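Local coordinates for protein 3-phosphoshikimate 1-carboxyvinyltransferase (Streptomyces sviceus, PDB 7M0O) that probably transfers the enolpyruvyl group of phosphoenolpyruvate to the 5-hydroxyl of shikimate-3-phosphate, the penultimate step of chorismate biosynthesis, at residues P111-R124 with T135-D149. Sequence-based numbering, arbitrary orientation.
Sequences PLSRALRDLGVDLR and TVRAAGVEGGEVTLD. With K (potassium ion), chain C.
R124 and R137 stack their guanidinium groups face to face, with planes 7° apart and centres separated by 3.6 Å. Along R124, CB lies near T135 O; CG, anti to the carbonyl carbon (chi1 -58°), starts an extended run in which CD passes R137 NH1. NE donates to D122 OD1 at 2.9 Å and NH2 to D122 OD2, a side-on, two-pronged salt bridge using syn lone pairs. CZ lies 3.5 Å from R137 NH1, NH1 sits over the centre of the R137 guanidinium, and NH2 also lies 3.5 Å from R137 CD. The carboxylate would offset the like charges of the stack, and R137 NH1 donates to a water lying close to D122 OD1. With an alanine at D122 the R124 guanidinium would probably lose both carboxylate partners and be free to turn off R137. The stacked pair projects from the antiparallel hairpin of strands 122-125 and 134-139, R124 N donating to T135 O at 2.9 Å. The helix 110-118 enters this hairpin through a Schellman motif, defined by V121 N to L116 O and G120 N to R117 O, with G120 at positive phi. At the helix end, L119 CD2 packs 4.0 Å from V146 CB on strand 144-147, an edge strand of the next sheet, and A115 CB meets V146 CG2. Potassium binds the carbonyl oxygens of R117 and D118.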
ATOM      1  N   PRO A 111       4.483 -20.412   0.951  1.00 16.02           N
ATOM      2  CA  PRO A 111       4.253 -20.388  -0.507  1.00 16.07           C
ATOM      3  C   PRO A 111       5.446 -19.867  -1.288  1.00 14.11           C
ATOM      4  O   PRO A 111       5.749 -20.386  -2.373  1.00 17.35           O
ATOM      5  CB  PRO A 111       3.031 -19.473  -0.654  1.00 17.05           C
ATOM      6  CG  PRO A 111       2.307 -19.618   0.649  1.00 19.95           C
ATOM      7  CD  PRO A 111       3.377 -19.760   1.687  1.00 18.15           C
ATOM      8  N   LEU A 112       6.135 -18.857  -0.756  1.00 13.70           N
ATOM      9  CA  LEU A 112       7.297 -18.308  -1.446  1.00 13.14           C
ATOM     10  C   LEU A 112       8.480 -19.268  -1.381  1.00 16.22           C
ATOM     11  O   LEU A 112       9.163 -19.491  -2.389  1.00 16.40           O
ATOM     12  CB  LEU A 112       7.675 -16.962  -0.836  1.00 13.17           C
ATOM     13  CG  LEU A 112       8.913 -16.316  -1.447  1.00 13.99           C
ATOM     14  CD1 LEU A 112       8.759 -16.109  -2.959  1.00 15.58           C
ATOM     15  CD2 LEU A 112       9.164 -14.996  -0.724  1.00 15.71           C
ATOM     16  N   SER A 113       8.742 -19.849  -0.209  1.00 11.92           N
ATOM     17  CA  SER A 113       9.910 -20.725  -0.118  1.00 12.11           C
ATOM     18  C   SER A 113       9.672 -22.042  -0.848  1.00 16.39           C
ATOM     19  O   SER A 113      10.631 -22.656  -1.336  1.00 14.86           O
ATOM     20  CB  SER A 113      10.292 -20.959   1.342  1.00 16.65           C
ATOM     21  OG  SER A 113       9.413 -21.880   1.953  1.00 19.72           O
ATOM     22  N   ARG A 114       8.415 -22.488  -0.936  1.00 14.28           N
ATOM     23  CA  ARG A 114       8.115 -23.674  -1.735  0.54 14.52           C
ATOM     24  C   ARG A 114       8.328 -23.399  -3.216  1.00 16.84           C
ATOM     25  O   ARG A 114       8.864 -24.246  -3.941  1.00 15.97           O
ATOM     26  CB  ARG A 114       6.683 -24.136  -1.461  0.54 14.85           C
ATOM     27  CG  ARG A 114       6.174 -25.244  -2.370  0.54 20.09           C
ATOM     28  CD  ARG A 114       4.833 -24.845  -2.958  0.54 24.16           C
ATOM     29  NE  ARG A 114       4.937 -23.531  -3.583  0.54 27.55           N
ATOM     30  CZ  ARG A 114       4.002 -22.589  -3.542  0.54 17.34           C
ATOM     31  NH1 ARG A 114       2.856 -22.792  -2.914  0.54 30.90           N
ATOM     32  NH2 ARG A 114       4.224 -21.446  -4.147  0.54 23.21           N
ATOM     33  N   ALA A 115       7.924 -22.212  -3.679  1.00 13.89           N
ATOM     34  CA  ALA A 115       8.114 -21.845  -5.077  1.00 16.41           C
ATOM     35  C   ALA A 115       9.592 -21.699  -5.420  1.00 17.59           C
ATOM     36  O   ALA A 115      10.015 -22.115  -6.501  1.00 14.04           O
ATOM     37  CB  ALA A 115       7.348 -20.551  -5.377  1.00 16.27           C
ATOM     38  N   LEU A 116      10.398 -21.125  -4.511  1.00 12.63           N
ATOM     39  CA  LEU A 116      11.829 -20.971  -4.786  1.00 11.36           C
ATOM     40  C   LEU A 116      12.511 -22.332  -4.891  1.00 11.52           C
ATOM     41  O   LEU A 116      13.405 -22.524  -5.728  1.00 12.00           O
ATOM     42  CB  LEU A 116      12.501 -20.137  -3.697  1.00 12.36           C
ATOM     43  CG  LEU A 116      12.167 -18.638  -3.722  1.00 12.96           C
ATOM     44  CD1 LEU A 116      12.727 -17.914  -2.461  1.00 13.12           C
ATOM     45  CD2 LEU A 116      12.699 -17.971  -4.984  1.00 12.62           C
ATOM     46  N   ARG A 117      12.128 -23.266  -4.020  1.00 13.05           N
ATOM     47  CA  ARG A 117      12.693 -24.612  -4.075  1.00 13.36           C
ATOM     48  C   ARG A 117      12.179 -25.401  -5.279  1.00 15.00           C
ATOM     49  O   ARG A 117      12.941 -26.167  -5.892  1.00 12.66           O
ATOM     50  CB  ARG A 117      12.418 -25.327  -2.759  1.00 12.78           C
ATOM     51  CG  ARG A 117      13.276 -24.747  -1.609  1.00 11.36           C
ATOM     52  CD  ARG A 117      12.922 -25.410  -0.290  1.00 14.07           C
ATOM     53  NE  ARG A 117      11.610 -24.987   0.199  1.00 13.34           N
ATOM     54  CZ  ARG A 117      11.032 -25.474   1.293  1.00 13.83           C
ATOM     55  NH1 ARG A 117      11.666 -26.389   2.019  1.00 16.40           N
ATOM     56  NH2 ARG A 117       9.833 -25.031   1.683  1.00 14.06           N
ATOM     57  N   ASP A 118      10.909 -25.216  -5.656  1.00 12.95           N
ATOM     58  CA  ASP A 118      10.432 -25.771  -6.923  1.00 11.86           C
ATOM     59  C   ASP A 118      11.315 -25.306  -8.080  1.00 15.68           C
ATOM     60  O   ASP A 118      11.589 -26.071  -9.010  1.00 14.06           O
ATOM     61  CB  ASP A 118       8.981 -25.366  -7.200  1.00 10.33           C
ATOM     62  CG  ASP A 118       7.968 -26.151  -6.375  1.00 21.48           C
ATOM     63  OD1 ASP A 118       8.360 -27.129  -5.697  1.00 17.30           O
ATOM     64  OD2 ASP A 118       6.767 -25.775  -6.388  1.00 21.97           O
ATOM     65  N   LEU A 119      11.766 -24.048  -8.030  1.00 11.15           N
ATOM     66  CA  LEU A 119      12.631 -23.417  -9.025  1.00 10.67           C
ATOM     67  C   LEU A 119      14.119 -23.758  -8.865  1.00 14.49           C
ATOM     68  O   LEU A 119      14.957 -23.181  -9.577  1.00 17.94           O
ATOM     69  CB  LEU A 119      12.467 -21.899  -8.975  1.00 15.21           C
ATOM     70  CG  LEU A 119      11.149 -21.399  -9.568  1.00 14.04           C
ATOM     71  CD1 LEU A 119      10.923 -19.932  -9.234  1.00 13.67           C
ATOM     72  CD2 LEU A 119      11.176 -21.626 -11.076  1.00 16.35           C
ATOM     73  N   GLY A 120      14.468 -24.656  -7.960  1.00 11.67           N
ATOM     74  CA  GLY A 120      15.828 -25.151  -7.882  1.00 13.75           C
ATOM     75  C   GLY A 120      16.722 -24.457  -6.881  1.00 14.53           C
ATOM     76  O   GLY A 120      17.933 -24.712  -6.883  1.00 16.32           O
ATOM     77  N   VAL A 121      16.180 -23.584  -6.040  1.00 11.45           N
ATOM     78  CA  VAL A 121      16.988 -22.899  -5.043  1.00 11.37           C
ATOM     79  C   VAL A 121      17.260 -23.848  -3.881  1.00  9.98           C
ATOM     80  O   VAL A 121      16.356 -24.540  -3.395  1.00 12.54           O
ATOM     81  CB  VAL A 121      16.295 -21.612  -4.560  1.00  9.09           C
ATOM     82  CG1 VAL A 121      17.131 -20.937  -3.467  1.00 15.32           C
ATOM     83  CG2 VAL A 121      16.096 -20.647  -5.738  1.00 11.22           C
ATOM     84  N   ASP A 122      18.515 -23.892  -3.452  1.00 11.18           N
ATOM     85  CA  ASP A 122      18.901 -24.610  -2.239  1.00 12.83           C
ATOM     86  C   ASP A 122      18.570 -23.699  -1.070  1.00 12.28           C
ATOM     87  O   ASP A 122      19.393 -22.899  -0.632  1.00 12.86           O
ATOM     88  CB  ASP A 122      20.385 -24.958  -2.259  1.00 14.50           C
ATOM     89  CG  ASP A 122      20.824 -25.741  -1.030  1.00 18.62           C
ATOM     90  OD1 ASP A 122      20.092 -25.771  -0.013  1.00 17.45           O
ATOM     91  OD2 ASP A 122      21.927 -26.329  -1.079  1.00 22.69           O
ATOM     92  N   LEU A 123      17.340 -23.800  -0.581  1.00 12.41           N
ATOM     93  CA  LEU A 123      16.873 -23.068   0.588  1.00 12.13           C
ATOM     94  C   LEU A 123      16.516 -24.083   1.663  1.00 13.95           C
ATOM     95  O   LEU A 123      15.839 -25.083   1.388  1.00 14.36           O
ATOM     96  CB  LEU A 123      15.656 -22.185   0.240  1.00 10.55           C
ATOM     97  CG  LEU A 123      15.038 -21.266   1.293  1.00 11.41           C
ATOM     98  CD1 LEU A 123      14.291 -20.172   0.567  1.00 14.47           C
ATOM     99  CD2 LEU A 123      14.077 -22.062   2.199  1.00 15.63           C
ATOM    100  N   ARG A 124      16.956 -23.820   2.886  1.00 12.95           N
ATOM    101  CA  ARG A 124      16.723 -24.715   4.005  1.00 13.38           C
ATOM    102  C   ARG A 124      16.174 -23.923   5.181  1.00 13.29           C
ATOM    103  O   ARG A 124      16.763 -22.920   5.592  1.00 16.24           O
ATOM    104  CB  ARG A 124      18.016 -25.444   4.400  1.00 17.01           C
ATOM    105  CG  ARG A 124      18.607 -26.236   3.253  1.00 21.73           C
ATOM    106  CD  ARG A 124      19.906 -26.924   3.626  1.00 27.04           C
ATOM    107  NE  ARG A 124      20.744 -27.162   2.452  1.00 24.16           N
ATOM    108  CZ  ARG A 124      21.970 -27.671   2.518  1.00 34.17           C
ATOM    109  NH1 ARG A 124      22.489 -27.996   3.699  1.00 35.05           N
ATOM    110  NH2 ARG A 124      22.683 -27.849   1.414  1.00 29.14           N
ATOM    111  N   THR A 135      18.312 -20.552   5.391  1.00 16.04           N
ATOM    112  CA  THR A 135      19.616 -20.390   4.767  1.00 13.23           C
ATOM    113  C   THR A 135      19.491 -20.631   3.268  1.00 13.80           C
ATOM    114  O   THR A 135      18.948 -21.659   2.856  1.00 13.82           O
ATOM    115  CB  THR A 135      20.616 -21.354   5.411  1.00 14.68           C
ATOM    116  OG1 THR A 135      20.747 -21.013   6.799  1.00 18.54           O
ATOM    117  CG2 THR A 135      21.986 -21.267   4.735  1.00 20.38           C
ATOM    118  N   VAL A 136      19.978 -19.683   2.464  1.00 13.98           N
ATOM    119  CA  VAL A 136      19.996 -19.805   1.004  1.00 15.75           C
ATOM    120  C   VAL A 136      21.430 -19.989   0.528  1.00 15.94           C
ATOM    121  O   VAL A 136      22.259 -19.074   0.646  1.00 14.62           O
ATOM    122  CB  VAL A 136      19.377 -18.585   0.307  1.00 11.95           C
ATOM    123  CG1 VAL A 136      19.377 -18.799  -1.224  1.00 14.22           C
ATOM    124  CG2 VAL A 136      17.976 -18.279   0.838  1.00 16.19           C
ATOM    125  N   ARG A 137      21.709 -21.150  -0.061  1.00 15.13           N
ATOM    126  CA  ARG A 137      22.953 -21.392  -0.797  1.00 13.40           C
ATOM    127  C   ARG A 137      22.666 -21.096  -2.263  1.00 13.65           C
ATOM    128  O   ARG A 137      22.283 -21.976  -3.035  1.00 15.07           O
ATOM    129  CB  ARG A 137      23.435 -22.818  -0.575  1.00 16.58           C
ATOM    130  CG  ARG A 137      23.833 -23.088   0.888  1.00 22.65           C
ATOM    131  CD  ARG A 137      23.822 -24.581   1.245  1.00 25.10           C
ATOM    132  NE  ARG A 137      24.489 -24.872   2.518  1.00 30.12           N
ATOM    133  CZ  ARG A 137      23.910 -24.824   3.718  1.00 31.64           C
ATOM    134  NH1 ARG A 137      22.635 -24.491   3.834  1.00 29.65           N
ATOM    135  NH2 ARG A 137      24.611 -25.113   4.813  1.00 29.88           N
ATOM    136  N   ALA A 138      22.838 -19.828  -2.639  1.00 12.72           N
ATOM    137  CA  ALA A 138      22.363 -19.311  -3.917  1.00 12.70           C
ATOM    138  C   ALA A 138      23.348 -19.598  -5.049  1.00 12.53           C
ATOM    139  O   ALA A 138      24.569 -19.514  -4.868  1.00 14.28           O
ATOM    140  CB  ALA A 138      22.129 -17.797  -3.800  1.00 15.04           C
ATOM    141  N   ALA A 139      22.801 -19.921  -6.223  1.00 13.12           N
ATOM    142  CA  ALA A 139      23.578 -20.068  -7.453  1.00 15.68           C
ATOM    143  C   ALA A 139      22.736 -19.630  -8.650  1.00 12.91           C
ATOM    144  O   ALA A 139      22.742 -20.274  -9.705  1.00 17.99           O
ATOM    145  CB  ALA A 139      24.064 -21.507  -7.634  1.00 14.95           C
ATOM    146  N   GLY A 140      22.000 -18.530  -8.498  1.00 13.60           N
ATOM    147  CA  GLY A 140      21.068 -18.079  -9.511  1.00 13.21           C
ATOM    148  C   GLY A 140      19.824 -18.937  -9.634  1.00 13.32           C
ATOM    149  O   GLY A 140      19.720 -19.994  -8.992  1.00 13.15           O
ATOM    150  N   VAL A 141      18.875 -18.484 -10.457  1.00 13.50           N
ATOM    151  CA  VAL A 141      17.627 -19.194 -10.723  1.00 12.82           C
ATOM    152  C   VAL A 141      17.497 -19.377 -12.227  1.00 14.33           C
ATOM    153  O   VAL A 141      17.521 -18.393 -12.976  1.00 14.05           O
ATOM    154  CB  VAL A 141      16.416 -18.433 -10.161  1.00 13.84           C
ATOM    155  CG1 VAL A 141      15.143 -19.159 -10.526  1.00 11.34           C
ATOM    156  CG2 VAL A 141      16.551 -18.266  -8.645  1.00 15.47           C
ATOM    157  N   GLU A 142      17.356 -20.633 -12.666  1.00 13.90           N
ATOM    158  CA  GLU A 142      17.266 -20.919 -14.096  1.00 16.20           C
ATOM    159  C   GLU A 142      16.009 -20.312 -14.697  1.00 18.98           C
ATOM    160  O   GLU A 142      16.067 -19.627 -15.724  1.00 15.28           O
ATOM    161  CB  GLU A 142      17.290 -22.426 -14.329  1.00 15.33           C
ATOM    162  CG  GLU A 142      17.349 -22.807 -15.814  1.00 16.60           C
ATOM    163  CD  GLU A 142      18.645 -22.345 -16.492  1.00 23.51           C
ATOM    164  OE1 GLU A 142      19.688 -22.241 -15.813  1.00 27.18           O
ATOM    165  OE2 GLU A 142      18.624 -22.093 -17.717  1.00 29.09           O
ATOM    166  N   GLY A 143      14.867 -20.554 -14.073  1.00 15.38           N
ATOM    167  CA  GLY A 143      13.599 -20.057 -14.557  1.00 19.26           C
ATOM    168  C   GLY A 143      12.683 -21.158 -15.054  1.00 15.66           C
ATOM    169  O   GLY A 143      12.812 -22.331 -14.702  1.00 18.59           O
ATOM    170  N   GLY A 144      11.733 -20.759 -15.891  1.00 15.06           N
ATOM    171  CA  GLY A 144      10.734 -21.689 -16.391  1.00 19.08           C
ATOM    172  C   GLY A 144       9.418 -21.657 -15.638  1.00 23.86           C
ATOM    173  O   GLY A 144       9.069 -20.634 -15.039  1.00 18.84           O
ATOM    174  N   GLU A 145       8.681 -22.765 -15.646  1.00 17.01           N
ATOM    175  CA  GLU A 145       7.354 -22.798 -15.033  1.00 18.24           C
ATOM    176  C   GLU A 145       7.443 -22.934 -13.518  1.00 19.78           C
ATOM    177  O   GLU A 145       8.370 -23.546 -12.981  1.00 21.32           O
ATOM    178  CB  GLU A 145       6.529 -23.959 -15.590  1.00 20.51           C
ATOM    179  CG  GLU A 145       6.051 -23.765 -17.012  1.00 28.24           C
ATOM    180  CD  GLU A 145       5.171 -24.907 -17.483  1.00 39.97           C
ATOM    181  OE1 GLU A 145       5.411 -26.055 -17.056  1.00 33.07           O
ATOM    182  OE2 GLU A 145       4.236 -24.660 -18.275  1.00 38.59           O
ATOM    183  N   VAL A 146       6.464 -22.347 -12.827  1.00 16.93           N
ATOM    184  CA  VAL A 146       6.273 -22.561 -11.395  1.00 17.31           C
ATOM    185  C   VAL A 146       4.800 -22.322 -11.084  1.00 19.93           C
ATOM    186  O   VAL A 146       4.153 -21.477 -11.708  1.00 20.07           O
ATOM    187  CB  VAL A 146       7.209 -21.659 -10.560  1.00 19.31           C
ATOM    188  CG1 VAL A 146       6.959 -20.179 -10.864  1.00 19.24           C
ATOM    189  CG2 VAL A 146       7.107 -21.989  -9.060  1.00 19.95           C
ATOM    190  N   THR A 147       4.258 -23.092 -10.148  1.00 18.84           N
ATOM    191  CA  THR A 147       2.869 -22.951  -9.725  1.00 20.01           C
ATOM    192  C   THR A 147       2.858 -22.454  -8.286  1.00 22.45           C
ATOM    193  O   THR A 147       3.372 -23.129  -7.388  1.00 25.28           O
ATOM    194  CB  THR A 147       2.105 -24.272  -9.856  1.00 26.09           C
ATOM    195  OG1 THR A 147       2.150 -24.723 -11.216  1.00 25.72           O
ATOM    196  CG2 THR A 147       0.646 -24.092  -9.443  1.00 32.41           C
ATOM    197  N   LEU A 148       2.281 -21.277  -8.066  1.00 23.06           N
ATOM    198  CA  LEU A 148       2.253 -20.665  -6.745  1.00 24.24           C
ATOM    199  C   LEU A 148       0.903 -20.918  -6.091  1.00 34.25           C
ATOM    200  O   LEU A 148      -0.144 -20.751  -6.729  1.00 34.02           O
ATOM    201  CB  LEU A 148       2.525 -19.163  -6.844  1.00 22.80           C
ATOM    202  CG  LEU A 148       2.276 -18.353  -5.574  1.00 25.99           C
ATOM    203  CD1 LEU A 148       3.410 -18.536  -4.590  1.00 18.56           C
ATOM    204  CD2 LEU A 148       2.136 -16.902  -5.937  1.00 24.57           C
ATOM    205  N   ASP A 149       0.929 -21.312  -4.818  1.00 31.94           N
ATOM    206  CA  ASP A 149      -0.307 -21.521  -4.075  1.00 40.24           C
ATOM    207  C   ASP A 149      -0.530 -20.395  -3.067  1.00 40.05           C
ATOM    208  O   ASP A 149      -0.673 -20.651  -1.866  1.00 49.50           O
ATOM    209  CB  ASP A 149      -0.280 -22.885  -3.383  1.00 41.52           C
ATOM    210  CG  ASP A 149      -0.568 -24.033  -4.343  1.00 47.18           C
ATOM    211  OD1 ASP A 149      -1.672 -24.052  -4.937  1.00 43.70           O
ATOM    212  OD2 ASP A 149       0.313 -24.909  -4.511  1.00 40.95           O
TER
HETATM  213  K     K C 502      13.064 -28.201  -8.074  1.00 12.68           K
HETATM  214  O   HOH W   1       5.848 -25.340  -8.976  1.00 22.46           O
HETATM  215  O   HOH W   2      14.406 -22.645 -12.009  1.00 15.46           O
HETATM  216  O   HOH W   3      17.739 -22.735 -10.675  1.00 17.13           O
HETATM  217  O   HOH W   4      20.494 -22.295  -5.045  1.00 14.40           O
HETATM  218  O   HOH W   5      20.590 -23.735   2.016  1.00 17.66           O